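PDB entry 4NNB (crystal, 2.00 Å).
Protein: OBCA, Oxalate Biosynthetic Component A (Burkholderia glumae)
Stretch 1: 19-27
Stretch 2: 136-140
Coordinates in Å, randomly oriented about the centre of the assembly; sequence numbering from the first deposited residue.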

# COMPACT_ATOMS: atom_id res chain seq x y z
N PHE A 19 -4.52 -6.38 6.30
CA PHE A 19 -5.27 -7.50 5.75
C PHE A 19 -6.66 -7.52 6.36
O PHE A 19 -6.84 -7.29 7.56
CB PHE A 19 -4.53 -8.82 6.02
CG PHE A 19 -5.38 -10.05 5.79
CD1 PHE A 19 -5.62 -10.52 4.50
CD2 PHE A 19 -5.92 -10.74 6.86
CE1 PHE A 19 -6.40 -11.65 4.29
CE2 PHE A 19 -6.71 -11.88 6.66
CZ PHE A 19 -6.94 -12.34 5.38
N LEU A 20 -7.67 -7.78 5.53
CA LEU A 20 -9.02 -8.00 6.02
C LEU A 20 -9.45 -9.40 5.62
O LEU A 20 -9.37 -9.75 4.44
CB LEU A 20 -9.99 -6.97 5.44
CG LEU A 20 -11.46 -7.28 5.69
CD1 LEU A 20 -11.77 -7.19 7.18
CD2 LEU A 20 -12.36 -6.36 4.89
N ASP A 21 -9.86 -10.20 6.59
CA ASP A 21 -10.41 -11.52 6.28
C ASP A 21 -11.85 -11.33 5.78
O ASP A 21 -12.71 -10.95 6.56
CB ASP A 21 -10.40 -12.39 7.54
CG ASP A 21 -10.81 -13.83 7.26
OD1 ASP A 21 -10.58 -14.67 8.14
OD2 ASP A 21 -11.37 -14.12 6.18
N PRO A 22 -12.10 -11.58 4.48
CA PRO A 22 -13.45 -11.35 3.96
C PRO A 22 -14.45 -12.43 4.37
O PRO A 22 -15.64 -12.30 4.06
CB PRO A 22 -13.25 -11.42 2.44
CG PRO A 22 -12.11 -12.36 2.27
CD PRO A 22 -11.19 -12.08 3.44
N PHE A 23 -13.98 -13.49 5.02
CA PHE A 23 -14.88 -14.53 5.49
C PHE A 23 -15.31 -14.31 6.94
O PHE A 23 -16.07 -15.10 7.49
CB PHE A 23 -14.25 -15.91 5.34
CG PHE A 23 -13.82 -16.22 3.93
CD1 PHE A 23 -14.77 -16.46 2.95
CD2 PHE A 23 -12.48 -16.26 3.60
CE1 PHE A 23 -14.37 -16.76 1.65
CE2 PHE A 23 -12.07 -16.54 2.30
CZ PHE A 23 -13.01 -16.79 1.33
N GLU A 24 -14.82 -13.24 7.56
CA GLU A 24 -15.22 -12.91 8.93
C GLU A 24 -16.37 -11.93 8.91
O GLU A 24 -16.57 -11.21 7.93
CB GLU A 24 -14.05 -12.35 9.77
CG GLU A 24 -13.09 -13.43 10.28
CD GLU A 24 -12.25 -13.02 11.50
OE1 GLU A 24 -12.20 -11.82 11.86
OE2 GLU A 24 -11.64 -13.93 12.11
N ALA A 25 -17.14 -11.90 10.00
CA ALA A 25 -18.25 -10.97 10.14
C ALA A 25 -17.78 -9.53 9.94
O ALA A 25 -16.67 -9.17 10.33
CB ALA A 25 -18.89 -11.12 11.50
N THR A 26 -18.64 -8.70 9.36
CA THR A 26 -18.29 -7.32 9.10
C THR A 26 -19.21 -6.36 9.83
O THR A 26 -19.06 -5.14 9.73
CB THR A 26 -18.30 -7.00 7.59
OG1 THR A 26 -19.60 -7.30 7.05
CG2 THR A 26 -17.24 -7.82 6.87
N PHE A 27 -20.15 -6.91 10.58
CA PHE A 27 -21.08 -6.11 11.37
C PHE A 27 -21.41 -6.83 12.67
O PHE A 27 -21.70 -8.03 12.68
CB PHE A 27 -22.36 -5.81 10.58
CG PHE A 27 -23.42 -5.08 11.37
CD1 PHE A 27 -23.26 -3.75 11.72
CD2 PHE A 27 -24.59 -5.73 11.74
CE1 PHE A 27 -24.24 -3.08 12.44
CE2 PHE A 27 -25.58 -5.06 12.46
CZ PHE A 27 -25.40 -3.73 12.81
N THR A 136 -15.53 -5.17 -3.31
CA THR A 136 -14.26 -5.80 -3.68
C THR A 136 -13.28 -5.84 -2.50
O THR A 136 -12.38 -6.69 -2.49
CB THR A 136 -13.59 -5.20 -4.95
OG1 THR A 136 -13.37 -3.79 -4.78
CG2 THR A 136 -14.45 -5.44 -6.19
N THR A 137 -13.45 -4.95 -1.53
CA THR A 137 -12.71 -5.03 -0.26
C THR A 137 -13.16 -6.28 0.48
O THR A 137 -12.37 -6.92 1.18
CB THR A 137 -12.96 -3.78 0.63
OG1 THR A 137 -12.48 -2.61 -0.03
CG2 THR A 137 -12.24 -3.91 1.98
N TYR A 138 -14.43 -6.64 0.31
CA TYR A 138 -14.98 -7.83 0.94
C TYR A 138 -14.74 -9.10 0.11
O TYR A 138 -15.31 -10.15 0.41
CB TYR A 138 -16.49 -7.64 1.17
CG TYR A 138 -16.87 -6.71 2.30
CD1 TYR A 138 -15.95 -6.31 3.27
CD2 TYR A 138 -18.17 -6.22 2.39
CE1 TYR A 138 -16.34 -5.46 4.30
CE2 TYR A 138 -18.55 -5.38 3.39
CZ TYR A 138 -17.65 -5.00 4.35
OH TYR A 138 -18.07 -4.16 5.35
N GLY A 139 -13.93 -9.00 -0.94
CA GLY A 139 -13.56 -10.16 -1.73
C GLY A 139 -14.49 -10.51 -2.88
O GLY A 139 -14.33 -11.56 -3.52
N TRP A 140 -15.47 -9.65 -3.16
CA TRP A 140 -16.27 -9.84 -4.37
C TRP A 140 -15.36 -9.51 -5.54
O TRP A 140 -14.41 -8.73 -5.39
CB TRP A 140 -17.47 -8.89 -4.41
CG TRP A 140 -18.54 -9.12 -3.38
CD1 TRP A 140 -18.37 -9.23 -2.03
CD2 TRP A 140 -19.95 -9.20 -3.62
NE1 TRP A 140 -19.60 -9.39 -1.41
CE2 TRP A 140 -20.58 -9.38 -2.37
CE3 TRP A 140 -20.75 -9.15 -4.77
CZ2 TRP A 140 -21.97 -9.51 -2.24
CZ3 TRP A 140 -22.13 -9.28 -4.64
CH2 TRP A 140 -22.73 -9.45 -3.38

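The packing of residues 19-27 against residues 136-140, where a helix ends and the chain passes into a loop, is a small, wholly van der Waals contact, in which three side chains of an irregular segment gather around one tyrosine and its neighbouring backbone without a single hydrogen bond passing between the stretches. It illustrates how segments more than a hundred residues apart in sequence can be fitted together by shape, while several of their side-chain polar atoms, Thr26 OG1, Thr137 OG1 and Tyr138 OH among them, are hydrogen-bonded elsewhere in the structure.

Tyr138, the first residue to leave helical backbone angles, is the centre of the arrangement. Its CA-to-CB bond points sideways, but with chi1 in the m well the end of the side chain comes nearer to the other stretch. Thr26 lies over one face of the ring: its CG2 is 4.0 Å from the centroid of the Tyr138 ring and 29° off the normal, a CH-pi contact, and comes within 3.6 Å of Tyr138 CE1. The threonine thus offers its methyl to the ring. Leu20 approaches the ring differently, at the edge and near its plane, with CD2 3.9 Å from Tyr138 CD1. The same methyl also reaches back to the last helical residue, where Leu20 CD2 and Thr137 CG2 are 3.8 Å apart.

Pro22 meets backbone instead. Its CB sits 3.2 Å from Tyr138 O, a close approach. Pro22 belongs to a type I turn from Asp21 to Glu24, in which Glu24 N donates to Asp21 O (3.3 Å) and Phe23 N to Asp21 OD2 (2.9 Å). Across from it, Gly139 has a positive phi of 88°. An ideal CB there would lie 3.2 Å from Pro22 CB and would also jam against the preceding carbonyl oxygen, so the local backbone by itself already calls for glycine.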